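Local coordinates for protein dihydrocoumarin hydrolase, AncDHCH1 (PDB 6C2C) that probably hydrolyses the lactone ring of dihydrocoumarin, using a two-zinc centre of the metallo-beta-lactamase superfamily, at residues 142-147 / 185-190; 233-238 / 289-294; 17-22 / 103-108; 25-30 / 214-219; 77-82 / 111-116. All coordinates share one frame; numbering follows the deposited sequence. Where two conformers were deposited one is given.

Contact 1: residues 142-147 / 185-190; sequences RADQKD and KPFSGN
The carbonyl oxygen Phe187 O takes the backbone N-H of Gln145 nearly end-on at 2.7 Å from Gln145 N, and the CA-H of Asp144 leans on the same oxygen. This is where helix 145-151 begins, with Asp144 at its N-cap, between the last strand of one sheet of the metallo-beta-lactamase fold and the loop that leads to strand 191-194 of the other. A single backbone bridge pairs Asp144 with Phe187, and Phe187 N donates to Ala143 O. With CG anti to its backbone N (chi1 -166°), the Asp144 carboxylate splits its oxygens: OD1 caps its own helix by accepting from Lys146 N at 2.8 Å, while OD2 crosses to the loop and takes Gly189 N at 2.8 Å, nearly in line with its C-O bond. The Phe187 ring lies with one face against the Ala143-Asp144 peptide, Ala143 C and Asp144 N both sitting off-centre toward the rim. Its other surroundings include Thr210 and Tyr212 of strand 210-216. At the far end Arg142 bends at chi3 and runs alongside Lys185, whose aliphatic CD lies over the centre of the guanidinium. The edge of that flat group reads two successive carbonyls: Arg142 NE meets Lys185 O at 2.8 Å, almost straight at 171°, and Arg142 NH2 meets Pro186 O at 2.9 Å, approaching from above the carbonyl plane.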
# COMPACT_ATOMS: atom_id res chain seq x y z
N ARG A 142 -1.02 -4.08 14.24
CA ARG A 142 0.31 -3.68 14.69
C ARG A 142 0.85 -2.62 13.76
O ARG A 142 0.59 -2.66 12.56
CB ARG A 142 1.28 -4.85 14.74
CG ARG A 142 0.71 -6.07 15.49
CD ARG A 142 1.81 -6.98 16.00
NE ARG A 142 2.56 -6.26 17.05
CZ ARG A 142 3.62 -6.81 17.64
NH1 ARG A 142 3.99 -8.08 17.33
NH2 ARG A 142 4.28 -6.11 18.54
N ALA A 143 1.60 -1.67 14.34
CA ALA A 143 2.26 -0.61 13.59
C ALA A 143 3.36 -0.07 14.48
O ALA A 143 3.42 -0.39 15.67
CB ALA A 143 1.27 0.51 13.23
N ASP A 144 4.26 0.70 13.90
CA ASP A 144 5.35 1.21 14.72
C ASP A 144 4.82 2.22 15.73
O ASP A 144 4.02 3.09 15.41
CB ASP A 144 6.40 1.88 13.83
CG ASP A 144 7.70 2.13 14.59
OD1 ASP A 144 7.81 3.19 15.23
OD2 ASP A 144 8.63 1.33 14.58
N GLN A 145 5.34 2.10 16.95
CA GLN A 145 5.05 3.02 18.03
C GLN A 145 5.22 4.48 17.64
O GLN A 145 4.44 5.33 18.11
CB GLN A 145 5.95 2.67 19.21
CG GLN A 145 5.58 3.53 20.45
CD GLN A 145 4.42 2.98 21.20
OE1 GLN A 145 3.37 3.66 21.34
NE2 GLN A 145 4.58 1.79 21.74
N LYS A 146 6.20 4.80 16.82
CA LYS A 146 6.39 6.18 16.41
C LYS A 146 5.28 6.73 15.52
O LYS A 146 5.00 7.87 15.57
CB LYS A 146 7.70 6.40 15.70
CG LYS A 146 8.91 6.30 16.57
CD LYS A 146 10.16 6.38 15.74
CE LYS A 146 11.32 6.34 16.68
NZ LYS A 146 11.91 7.68 16.72
N ASP A 147 4.67 5.85 14.72
CA ASP A 147 3.58 6.23 13.84
C ASP A 147 2.33 6.39 14.69
O ASP A 147 1.55 7.32 14.49
CB ASP A 147 3.36 5.17 12.77
CG ASP A 147 3.34 5.74 11.37
OD1 ASP A 147 4.17 6.63 11.08
OD2 ASP A 147 2.50 5.31 10.55
N LYS A 185 -1.37 -3.46 19.01
CA LYS A 185 -0.13 -3.92 19.63
C LYS A 185 1.05 -3.29 18.89
O LYS A 185 1.48 -3.79 17.82
CB LYS A 185 -0.09 -5.46 19.59
CG LYS A 185 1.13 -6.01 20.37
CD LYS A 185 1.11 -7.56 20.35
CE LYS A 185 2.33 -8.16 20.98
NZ LYS A 185 2.12 -9.67 21.02
N PRO A 186 1.64 -2.21 19.39
CA PRO A 186 2.72 -1.54 18.64
C PRO A 186 3.97 -2.38 18.72
O PRO A 186 4.11 -3.34 19.50
CB PRO A 186 2.95 -0.20 19.38
CG PRO A 186 2.43 -0.50 20.80
CD PRO A 186 1.28 -1.49 20.63
N PHE A 187 4.89 -2.04 17.84
CA PHE A 187 6.27 -2.52 17.93
C PHE A 187 7.17 -1.31 17.74
O PHE A 187 6.72 -0.21 17.35
CB PHE A 187 6.55 -3.63 16.89
CG PHE A 187 6.20 -3.22 15.47
CD1 PHE A 187 7.12 -2.43 14.74
CD2 PHE A 187 4.98 -3.57 14.89
CE1 PHE A 187 6.82 -1.92 13.42
CE2 PHE A 187 4.71 -3.13 13.55
CZ PHE A 187 5.59 -2.34 12.84
N SER A 188 8.46 -1.50 18.04
CA SER A 188 9.44 -0.42 17.93
C SER A 188 10.54 -0.87 16.99
O SER A 188 11.38 -1.69 17.35
CB SER A 188 10.01 -0.04 19.31
OG SER A 188 9.05 0.65 20.05
N GLY A 189 10.53 -0.32 15.77
CA GLY A 189 11.56 -0.63 14.80
C GLY A 189 11.58 -2.12 14.43
O GLY A 189 10.56 -2.84 14.48
N ASN A 190 12.78 -2.61 14.10
CA ASN A 190 12.92 -3.97 13.53
C ASN A 190 12.40 -5.00 14.51
O ASN A 190 12.93 -5.11 15.63
CB ASN A 190 14.38 -4.30 13.21
CG ASN A 190 14.98 -3.38 12.20
OD1 ASN A 190 14.29 -2.79 11.37
ND2 ASN A 190 16.35 -3.27 12.23

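Contact 2: residues 233-238 / 289-294; sequences VQFDDP and YRFVPV
Phe235 and Tyr289 bring their CA atoms to 5.0 Å where the chain at the C-terminal side of helix 231-234 passes the start of strand 288-293, an outermost strand of the seven-stranded sheet. One backbone hydrogen bond joins them, from Tyr289 N to Phe235 O at 2.8 Å; it is bent to 141°, and the donor stands well above the carbonyl plane. Beyond it the Phe235 ring receives Phe291 CB over one face, a CH-pi contact with the carbon 3.8 Å from the ring centroid. CG of Phe291 is anti to its backbone N (chi1 -176°), which leads its ring away from Phe235; the two planes are within 11° of parallel but slid apart, centroids 5.4 Å from each other, and barely overlap. Tyr289 is touched differently: Pro238 CG comes to the edge of its ring, in plane, at 3.8 Å from Tyr289 CD2. Phe259 of helix 248-265 meets both Phe235 and Tyr289, tying the pair to that helix. On the polar margin a water donates to Asp236 OD1 and to Tyr289 O, while Asp236 OD2 forms a salt bridge with Lys58. The chemistry thus divides into an apolar side of carbon-to-ring contacts and a hydrated side, where the water supplies the protons that link two acceptors.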
# COMPACT_ATOMS: atom_id res chain seq x y z
N VAL A 233 8.59 8.22 -12.55
CA VAL A 233 9.59 9.22 -12.13
C VAL A 233 10.62 8.60 -11.21
O VAL A 233 11.85 8.76 -11.41
CB VAL A 233 8.90 10.42 -11.43
CG1 VAL A 233 9.97 11.30 -10.74
CG2 VAL A 233 8.09 11.29 -12.39
N GLN A 234 10.16 7.85 -10.21
CA GLN A 234 11.02 7.55 -9.08
C GLN A 234 11.88 6.30 -9.24
O GLN A 234 12.81 6.12 -8.45
CB GLN A 234 10.17 7.45 -7.80
CG GLN A 234 9.64 8.80 -7.39
CD GLN A 234 8.72 8.65 -6.22
OE1 GLN A 234 7.78 7.88 -6.30
NE2 GLN A 234 9.06 9.28 -5.09
N PHE A 235 11.65 5.45 -10.26
CA PHE A 235 12.62 4.39 -10.51
C PHE A 235 13.84 4.94 -11.26
O PHE A 235 14.97 4.60 -10.91
CB PHE A 235 11.96 3.26 -11.33
CG PHE A 235 11.09 2.32 -10.51
CD1 PHE A 235 11.61 1.63 -9.44
CD2 PHE A 235 9.77 2.06 -10.90
CE1 PHE A 235 10.80 0.71 -8.70
CE2 PHE A 235 8.95 1.13 -10.12
CZ PHE A 235 9.49 0.48 -9.06
N ASP A 236 13.61 5.82 -12.25
CA ASP A 236 14.74 6.41 -12.96
C ASP A 236 15.52 7.35 -12.04
O ASP A 236 16.75 7.47 -12.14
CB ASP A 236 14.26 7.20 -14.17
CG ASP A 236 13.81 6.31 -15.35
OD1 ASP A 236 14.25 5.14 -15.43
OD2 ASP A 236 13.07 6.85 -16.22
N ASP A 237 14.79 8.06 -11.17
CA ASP A 237 15.40 9.04 -10.27
C ASP A 237 14.82 8.91 -8.87
O ASP A 237 13.84 9.59 -8.51
CB ASP A 237 15.19 10.45 -10.83
CG ASP A 237 15.94 11.48 -10.01
OD1 ASP A 237 16.57 11.11 -8.99
OD2 ASP A 237 15.83 12.69 -10.41
N PRO A 238 15.41 8.02 -8.07
CA PRO A 238 14.90 7.78 -6.71
C PRO A 238 15.04 8.98 -5.81
O PRO A 238 14.44 8.99 -4.74
CB PRO A 238 15.74 6.63 -6.20
CG PRO A 238 16.26 5.96 -7.39
CD PRO A 238 16.36 6.99 -8.49
N TYR A 289 16.85 2.57 -11.56
CA TYR A 289 16.35 1.20 -11.40
C TYR A 289 15.28 0.92 -12.43
O TYR A 289 14.60 1.81 -12.93
CB TYR A 289 15.78 0.98 -9.96
CG TYR A 289 16.89 1.11 -8.94
CD1 TYR A 289 17.70 0.02 -8.63
CD2 TYR A 289 17.17 2.35 -8.34
CE1 TYR A 289 18.78 0.14 -7.73
CE2 TYR A 289 18.24 2.48 -7.43
CZ TYR A 289 19.05 1.40 -7.14
OH TYR A 289 20.11 1.53 -6.24
N ARG A 290 15.11 -0.35 -12.70
CA ARG A 290 14.10 -0.84 -13.60
C ARG A 290 13.20 -1.81 -12.84
O ARG A 290 13.71 -2.65 -12.20
CB ARG A 290 14.76 -1.55 -14.78
CG ARG A 290 13.84 -2.22 -15.75
CD ARG A 290 14.46 -2.50 -17.12
NE ARG A 290 14.00 -3.75 -17.68
CZ ARG A 290 14.46 -4.31 -18.80
NH1 ARG A 290 14.00 -5.48 -19.20
NH2 ARG A 290 15.41 -3.70 -19.47
N PHE A 291 11.88 -1.63 -12.90
CA PHE A 291 10.94 -2.57 -12.29
C PHE A 291 10.58 -3.66 -13.29
O PHE A 291 10.35 -3.37 -14.48
CB PHE A 291 9.70 -1.81 -11.83
CG PHE A 291 8.71 -2.64 -11.10
CD1 PHE A 291 8.96 -3.17 -9.85
CD2 PHE A 291 7.46 -2.82 -11.67
CE1 PHE A 291 7.94 -3.92 -9.19
CE2 PHE A 291 6.46 -3.55 -11.03
CZ PHE A 291 6.70 -4.08 -9.77
N VAL A 292 10.57 -4.89 -12.82
CA VAL A 292 10.23 -6.06 -13.64
C VAL A 292 9.01 -6.73 -13.00
O VAL A 292 9.14 -7.50 -12.05
CB VAL A 292 11.41 -7.03 -13.71
CG1 VAL A 292 11.08 -8.23 -14.59
CG2 VAL A 292 12.71 -6.28 -14.18
N PRO A 293 7.79 -6.42 -13.49
CA PRO A 293 6.57 -6.99 -12.91
C PRO A 293 6.62 -8.50 -12.95
O PRO A 293 7.19 -9.09 -13.88
CB PRO A 293 5.45 -6.44 -13.82
CG PRO A 293 6.02 -5.18 -14.45
CD PRO A 293 7.52 -5.46 -14.57
N VAL A 294 5.96 -9.15 -11.98
CA VAL A 294 5.86 -10.60 -11.99
C VAL A 294 5.11 -11.10 -13.23
O VAL A 294 4.14 -10.49 -13.71
CB VAL A 294 5.18 -11.17 -10.73
CG1 VAL A 294 6.13 -11.08 -9.55
CG2 VAL A 294 3.82 -10.52 -10.45
O HOH W 1 12.71 2.47 -15.09

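Contact 3: residues 17-22 / 103-108; sequences PGFYRM and KAAGYQ
Gly106, with positive phi, ends helix 98-104 in a Schellman motif, and strand 19-24 at the border of the six-stranded sheet packs on this turn through Phe19 and Arg21. Phe19 lies with one ring face on Ala105, whose CA sits over the centre, 3.7 Å from the ring centroid and almost on its normal. The ring rim reaches further, Phe19 CE1 lying 3.8 Å from Ala104 CB. Arg21, bent at chi2 and chi3, brings the end of its guanidinium to a single oxygen: NH1 reaches Ala105 O at 2.9 Å along a lone pair in the carbonyl plane, and NH2 reaches Ala105 O at 3.0 Å from above that plane. A water that donates to Ala104 O at 2.8 Å also bonds weakly to Arg21 NH2. Thr30 OG1 of the adjacent strand takes a further bond from Arg21 NH1, helping to set the guanidinium. Carbonyls near a helix C-terminus feel the negative end of the helix dipole, so the guanidinium, gripping Ala105 O with both terminal nitrogens, probably adds electrostatic stabilisation to its hydrogen bonds.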
# COMPACT_ATOMS: atom_id res chain seq x y z
N PRO A 17 -12.52 -8.57 -10.60
CA PRO A 17 -12.19 -8.44 -9.19
C PRO A 17 -10.71 -8.13 -8.98
O PRO A 17 -9.89 -8.71 -9.55
CB PRO A 17 -12.52 -9.80 -8.63
CG PRO A 17 -13.58 -10.37 -9.51
CD PRO A 17 -13.29 -9.80 -10.87
N GLY A 18 -10.44 -7.11 -8.20
CA GLY A 18 -9.05 -6.72 -7.99
C GLY A 18 -8.33 -7.53 -6.93
O GLY A 18 -8.10 -7.04 -5.82
N PHE A 19 -8.02 -8.78 -7.24
CA PHE A 19 -7.10 -9.57 -6.41
C PHE A 19 -6.19 -10.34 -7.35
O PHE A 19 -6.55 -10.61 -8.51
CB PHE A 19 -7.80 -10.49 -5.39
CG PHE A 19 -8.54 -11.68 -5.97
CD1 PHE A 19 -9.87 -11.52 -6.37
CD2 PHE A 19 -7.92 -12.93 -6.07
CE1 PHE A 19 -10.58 -12.61 -6.87
CE2 PHE A 19 -8.63 -14.02 -6.56
CZ PHE A 19 -9.94 -13.85 -6.94
N TYR A 20 -5.00 -10.67 -6.85
CA TYR A 20 -4.03 -11.42 -7.65
C TYR A 20 -3.32 -12.39 -6.72
O TYR A 20 -2.71 -11.97 -5.74
CB TYR A 20 -3.02 -10.47 -8.35
CG TYR A 20 -2.07 -11.28 -9.16
CD1 TYR A 20 -2.50 -11.91 -10.32
CD2 TYR A 20 -0.77 -11.51 -8.73
CE1 TYR A 20 -1.66 -12.73 -11.04
CE2 TYR A 20 0.12 -12.32 -9.44
CZ TYR A 20 -0.35 -12.95 -10.59
OH TYR A 20 0.53 -13.75 -11.30
N ARG A 21 -3.43 -13.69 -7.01
CA ARG A 21 -2.83 -14.75 -6.20
C ARG A 21 -1.41 -15.05 -6.64
O ARG A 21 -1.15 -15.22 -7.84
CB ARG A 21 -3.66 -16.02 -6.35
CG ARG A 21 -3.55 -16.95 -5.15
CD ARG A 21 -4.49 -16.43 -4.02
NE ARG A 21 -5.86 -16.77 -4.44
CZ ARG A 21 -6.95 -16.43 -3.76
NH1 ARG A 21 -6.85 -15.75 -2.62
NH2 ARG A 21 -8.13 -16.80 -4.23
N MET A 22 -0.51 -15.25 -5.67
CA MET A 22 0.88 -15.59 -5.96
C MET A 22 1.38 -16.48 -4.84
O MET A 22 1.26 -16.09 -3.68
CB MET A 22 1.73 -14.30 -6.08
CG MET A 22 3.14 -14.55 -6.57
SD MET A 22 4.14 -13.08 -6.42
CE MET A 22 4.42 -13.04 -4.66
N LYS A 103 -13.35 -10.51 -0.26
CA LYS A 103 -14.41 -11.51 -0.40
C LYS A 103 -14.27 -12.27 -1.71
O LYS A 103 -14.39 -13.50 -1.74
CB LYS A 103 -15.77 -10.83 -0.36
CG LYS A 103 -17.01 -11.76 -0.47
CD LYS A 103 -18.31 -10.89 -0.58
CE LYS A 103 -19.61 -11.73 -0.69
NZ LYS A 103 -19.81 -12.33 0.61
N ALA A 104 -14.01 -11.55 -2.80
CA ALA A 104 -13.83 -12.25 -4.07
C ALA A 104 -12.63 -13.19 -4.03
O ALA A 104 -12.63 -14.25 -4.68
CB ALA A 104 -13.70 -11.23 -5.20
N ALA A 105 -11.60 -12.84 -3.24
CA ALA A 105 -10.41 -13.65 -3.08
C ALA A 105 -10.63 -14.85 -2.18
O ALA A 105 -9.71 -15.66 -1.99
CB ALA A 105 -9.28 -12.77 -2.53
N GLY A 106 -11.82 -14.97 -1.62
CA GLY A 106 -12.13 -16.22 -0.94
C GLY A 106 -11.95 -16.17 0.57
O GLY A 106 -12.00 -17.23 1.21
N TYR A 107 -11.79 -14.97 1.16
CA TYR A 107 -11.64 -14.86 2.60
C TYR A 107 -12.66 -13.90 3.19
O TYR A 107 -13.20 -13.01 2.51
CB TYR A 107 -10.24 -14.37 2.98
CG TYR A 107 -9.16 -15.35 2.66
CD1 TYR A 107 -8.97 -16.48 3.47
CD2 TYR A 107 -8.39 -15.24 1.50
CE1 TYR A 107 -7.97 -17.42 3.19
CE2 TYR A 107 -7.37 -16.17 1.22
CZ TYR A 107 -7.17 -17.26 2.07
OH TYR A 107 -6.16 -18.17 1.84
N GLN A 108 -12.90 -14.05 4.49
CA GLN A 108 -13.79 -13.17 5.21
C GLN A 108 -13.02 -12.40 6.24
O GLN A 108 -12.02 -12.90 6.76
CB GLN A 108 -14.91 -13.95 5.93
CG GLN A 108 -15.91 -14.61 4.95
CD GLN A 108 -15.34 -15.86 4.32
OE1 GLN A 108 -15.06 -15.92 3.09
NE2 GLN A 108 -15.13 -16.87 5.16
O HOH W 2 -11.15 -16.65 -4.77

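Contact 4: residues 25-30 / 214-219; sequences GDFEVT and VESKGQ
Asp26 and Phe27 meet Ser216 and Lys217 where two hairpin connections, one from each sheet of the sandwich, come together. Ser216 serves both Asp26 and Phe27. Its CB lies over the centre of the Phe27 ring, a CH-pi contact 3.6 Å from the centroid and close to the ring normal, while its OG accepts the backbone N-H of Asp26 at 2.9 Å from Asp26 N. The hydroxyl gets there because OG is anti to the Ser216 backbone N (chi1 176°). At the rim of the same phenyl ring, in plane, Val214 CG1 touches Phe27 CD2 at 3.7 Å. Glu215 O lies 3.3 Å from Phe27 CE2. Next to this, Lys217 folds back at chi2 and chi4, runs at a slant to Asp26 and forms a salt bridge, its NZ reaching Asp26 OD2 at 2.8 Å on the syn lone pair. Ser216 and Lys217 are presented by the type I' turn from Ser216 to Gln219, closed by backbone bonds in both directions between its end residues. Further out, Val74 of strand 65-75, in Phe27's own sheet, touches both Phe27 and Val214, while Ser216 and Val214 approach from the other sheet. Inward the contact is carbon against ring; outward, on exposed residues, it is ionic, and solvent there probably screens the attraction between carboxylate and ammonium.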
# COMPACT_ATOMS: atom_id res chain seq x y z
N GLY A 25 6.92 -19.63 -1.70
CA GLY A 25 7.23 -20.80 -0.89
C GLY A 25 5.95 -21.48 -0.46
O GLY A 25 5.04 -21.74 -1.27
N ASP A 26 5.86 -21.72 0.83
CA ASP A 26 4.67 -22.33 1.42
C ASP A 26 3.54 -21.31 1.65
O ASP A 26 2.42 -21.70 2.05
CB ASP A 26 5.02 -22.96 2.77
CG ASP A 26 5.97 -24.15 2.64
OD1 ASP A 26 6.00 -24.80 1.58
OD2 ASP A 26 6.71 -24.36 3.61
N PHE A 27 3.82 -20.02 1.49
CA PHE A 27 2.82 -19.00 1.80
C PHE A 27 2.02 -18.67 0.55
O PHE A 27 2.54 -18.70 -0.57
CB PHE A 27 3.46 -17.69 2.34
CG PHE A 27 4.26 -17.83 3.62
CD1 PHE A 27 4.22 -18.97 4.41
CD2 PHE A 27 4.99 -16.75 4.06
CE1 PHE A 27 4.92 -19.04 5.57
CE2 PHE A 27 5.73 -16.79 5.26
CZ PHE A 27 5.70 -17.94 6.00
N GLU A 28 0.75 -18.37 0.75
CA GLU A 28 -0.11 -17.83 -0.29
C GLU A 28 -0.23 -16.31 -0.11
O GLU A 28 -0.67 -15.84 0.94
CB GLU A 28 -1.50 -18.42 -0.19
CG GLU A 28 -2.47 -17.86 -1.24
CD GLU A 28 -3.90 -18.01 -0.69
OE1 GLU A 28 -4.22 -17.44 0.36
OE2 GLU A 28 -4.69 -18.75 -1.27
N VAL A 29 0.20 -15.55 -1.12
CA VAL A 29 0.07 -14.08 -1.14
C VAL A 29 -1.12 -13.75 -2.02
O VAL A 29 -1.29 -14.33 -3.11
CB VAL A 29 1.36 -13.42 -1.66
CG1 VAL A 29 1.12 -11.90 -1.74
CG2 VAL A 29 2.50 -13.75 -0.77
N THR A 30 -1.99 -12.85 -1.55
CA THR A 30 -3.06 -12.29 -2.39
C THR A 30 -2.89 -10.77 -2.38
O THR A 30 -3.15 -10.13 -1.35
CB THR A 30 -4.47 -12.70 -1.92
OG1 THR A 30 -4.56 -14.11 -1.68
CG2 THR A 30 -5.52 -12.25 -2.96
N VAL A 214 8.51 -10.69 4.09
CA VAL A 214 7.81 -11.98 4.13
C VAL A 214 8.72 -13.02 3.52
O VAL A 214 9.22 -12.81 2.43
CB VAL A 214 6.52 -11.90 3.31
CG1 VAL A 214 5.76 -13.23 3.39
CG2 VAL A 214 5.67 -10.70 3.82
N GLU A 215 8.99 -14.12 4.23
CA GLU A 215 9.91 -15.11 3.67
C GLU A 215 9.44 -16.51 3.98
O GLU A 215 9.05 -16.82 5.11
CB GLU A 215 11.34 -14.93 4.20
CG GLU A 215 12.29 -15.85 3.50
CD GLU A 215 13.74 -15.40 3.58
OE1 GLU A 215 14.04 -14.38 4.24
OE2 GLU A 215 14.59 -16.06 2.97
N SER A 216 9.46 -17.36 2.95
CA SER A 216 9.17 -18.77 3.14
C SER A 216 10.02 -19.60 2.20
O SER A 216 10.02 -19.35 1.00
CB SER A 216 7.70 -19.07 2.86
OG SER A 216 7.48 -20.50 2.97
N LYS A 217 10.72 -20.62 2.73
CA LYS A 217 11.47 -21.57 1.89
C LYS A 217 12.38 -20.83 0.90
O LYS A 217 12.45 -21.16 -0.30
CB LYS A 217 10.52 -22.55 1.19
CG LYS A 217 9.70 -23.33 2.18
CD LYS A 217 10.58 -24.09 3.15
CE LYS A 217 9.79 -24.92 4.21
NZ LYS A 217 8.93 -26.00 3.65
N GLY A 218 13.07 -19.82 1.42
CA GLY A 218 14.03 -19.03 0.65
C GLY A 218 13.44 -18.05 -0.34
O GLY A 218 14.19 -17.46 -1.13
N GLN A 219 12.12 -17.92 -0.39
CA GLN A 219 11.42 -17.02 -1.30
C GLN A 219 11.01 -15.80 -0.47
O GLN A 219 10.22 -15.94 0.48
CB GLN A 219 10.18 -17.66 -1.89
CG GLN A 219 10.41 -19.03 -2.56
CD GLN A 219 11.62 -19.04 -3.49
OE1 GLN A 219 12.59 -19.81 -3.29
NE2 GLN A 219 11.59 -18.20 -4.48

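Contact 5: residues 77-82 / 111-116; sequences GSKLVL and QVDEIY
Asp113 turns its CG anti to its own carbonyl carbon (chi1 -65°), which brings OD2 to the backbone N of Leu80, while Leu80 sets CG anti to its N (chi1 -173°) and lays CD2 beside Gln111 CB. The bond from Leu80 N to Asp113 OD2 is 2.8 Å long and nearly straight at 173°; a water linking Asp113 OD2 to Ser78 O adds a second donor to the carboxylate. Leu80 O accepts Asp113 N at 2.8 Å and, weakly, Glu114 N. From there the strands run parallel: Leu82 N donates to Glu114 O, and Tyr116 N to Leu82 O. Val81 CG1 packs against Glu114 CB at 4.0 Å on one face, and Leu82 CB against Ile115 CG1 on the other. Tyr116 OH steadies the Glu114 carboxylate with a 2.7 Å bond to Glu114 OE2, while a water joins Glu114 OE1 to Lys79 NZ. Such parallel neighbours, connected through helix 98-104, are the two strands of a beta-alpha-beta unit.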
# COMPACT_ATOMS: atom_id res chain seq x y z
N GLY A 77 -0.24 -20.39 6.64
CA GLY A 77 -0.65 -21.69 7.23
C GLY A 77 -1.03 -21.62 8.68
O GLY A 77 -2.10 -22.08 9.05
N SER A 78 -0.20 -21.01 9.51
CA SER A 78 -0.57 -20.84 10.91
C SER A 78 -1.28 -19.52 11.18
O SER A 78 -1.95 -19.41 12.20
CB SER A 78 0.68 -20.95 11.80
OG SER A 78 1.64 -20.01 11.47
N LYS A 79 -1.18 -18.55 10.25
CA LYS A 79 -1.71 -17.20 10.46
C LYS A 79 -2.25 -16.68 9.14
O LYS A 79 -1.70 -16.97 8.08
CB LYS A 79 -0.60 -16.21 10.93
CG LYS A 79 0.03 -16.54 12.25
CD LYS A 79 -0.93 -16.23 13.42
CE LYS A 79 -0.06 -16.38 14.66
NZ LYS A 79 -0.86 -16.32 15.88
N LEU A 80 -3.35 -15.95 9.19
CA LEU A 80 -3.77 -15.12 8.05
C LEU A 80 -3.49 -13.67 8.43
O LEU A 80 -4.07 -13.14 9.38
CB LEU A 80 -5.25 -15.31 7.74
CG LEU A 80 -5.74 -14.61 6.47
CD1 LEU A 80 -5.05 -15.14 5.16
CD2 LEU A 80 -7.29 -14.74 6.35
N VAL A 81 -2.61 -13.01 7.67
CA VAL A 81 -2.21 -11.65 8.01
C VAL A 81 -2.43 -10.75 6.81
O VAL A 81 -2.29 -11.15 5.66
CB VAL A 81 -0.76 -11.59 8.48
CG1 VAL A 81 -0.59 -12.53 9.70
CG2 VAL A 81 0.14 -12.01 7.37
N LEU A 82 -2.83 -9.54 7.11
CA LEU A 82 -3.15 -8.56 6.07
C LEU A 82 -2.23 -7.37 6.27
O LEU A 82 -2.19 -6.80 7.38
CB LEU A 82 -4.61 -8.15 6.16
CG LEU A 82 -5.04 -7.00 5.25
CD1 LEU A 82 -4.81 -7.35 3.78
CD2 LEU A 82 -6.50 -6.61 5.48
N GLN A 111 -11.63 -13.94 9.45
CA GLN A 111 -10.56 -14.90 9.39
C GLN A 111 -9.18 -14.29 9.58
O GLN A 111 -8.21 -15.04 9.77
CB GLN A 111 -10.58 -15.62 8.03
CG GLN A 111 -11.86 -16.40 7.84
CD GLN A 111 -11.90 -17.08 6.49
OE1 GLN A 111 -11.76 -16.43 5.47
NE2 GLN A 111 -12.10 -18.42 6.48
N VAL A 112 -9.08 -12.96 9.52
CA VAL A 112 -7.79 -12.28 9.59
C VAL A 112 -7.30 -12.24 11.06
O VAL A 112 -8.00 -11.77 11.94
CB VAL A 112 -7.90 -10.88 8.98
CG1 VAL A 112 -6.55 -10.16 9.13
CG2 VAL A 112 -8.26 -10.98 7.49
N ASP A 113 -6.09 -12.77 11.28
CA ASP A 113 -5.51 -12.87 12.63
C ASP A 113 -4.76 -11.62 13.04
O ASP A 113 -4.87 -11.18 14.21
CB ASP A 113 -4.53 -14.06 12.65
CG ASP A 113 -5.25 -15.38 12.45
OD1 ASP A 113 -6.23 -15.65 13.18
OD2 ASP A 113 -4.81 -16.16 11.58
N GLU A 114 -3.97 -11.05 12.13
CA GLU A 114 -3.13 -9.90 12.45
C GLU A 114 -3.14 -9.02 11.23
O GLU A 114 -3.24 -9.51 10.10
CB GLU A 114 -1.69 -10.30 12.86
CG GLU A 114 -1.71 -11.22 14.09
CD GLU A 114 -0.40 -11.31 14.83
OE1 GLU A 114 -0.38 -11.98 15.89
OE2 GLU A 114 0.59 -10.70 14.40
N ILE A 115 -3.03 -7.71 11.47
CA ILE A 115 -3.00 -6.71 10.40
C ILE A 115 -1.78 -5.86 10.67
O ILE A 115 -1.61 -5.35 11.78
CB ILE A 115 -4.28 -5.86 10.39
CG1 ILE A 115 -5.47 -6.79 10.04
CG2 ILE A 115 -4.11 -4.71 9.36
CD1 ILE A 115 -6.89 -6.07 10.21
N TYR A 116 -0.90 -5.72 9.67
CA TYR A 116 0.32 -4.92 9.81
C TYR A 116 0.20 -3.68 8.94
O TYR A 116 -0.14 -3.75 7.76
CB TYR A 116 1.58 -5.71 9.42
CG TYR A 116 1.72 -7.02 10.20
CD1 TYR A 116 1.25 -7.16 11.50
CD2 TYR A 116 2.30 -8.11 9.58
CE1 TYR A 116 1.39 -8.39 12.22
CE2 TYR A 116 2.44 -9.34 10.29
CZ TYR A 116 1.92 -9.44 11.57
OH TYR A 116 2.09 -10.70 12.20
O HOH W 3 -4.56 -18.72 12.79
O HOH W 4 -2.28 -13.94 15.99

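In the fold
Contacts 3, 4 and 5 all reach the six-stranded sheet, and contact 4 joins it to the seven-stranded sheet that contact 2 borders, their centres 23 Å apart. Contact 5 lies with its centre 14 Å from those of contacts 3 and 4, and Tyr107 of contact 3 packs on Leu80. Contacts 3 and 4 touch directly, through Met22 N to Val29 O and Tyr107 OH to Glu28 OE1. The sheet continues from contact 5 into contact 1, where Arg142 N meets Ile115 O at 2.8 Å. Contact 2 packs against contact 3 through Val294. Contact 1 approaches the two-zinc site, with the Ala143 side chain about 13 Å from a zinc ion; Asp147 bonds to Met120 N, between the zinc ligands His119 and His121.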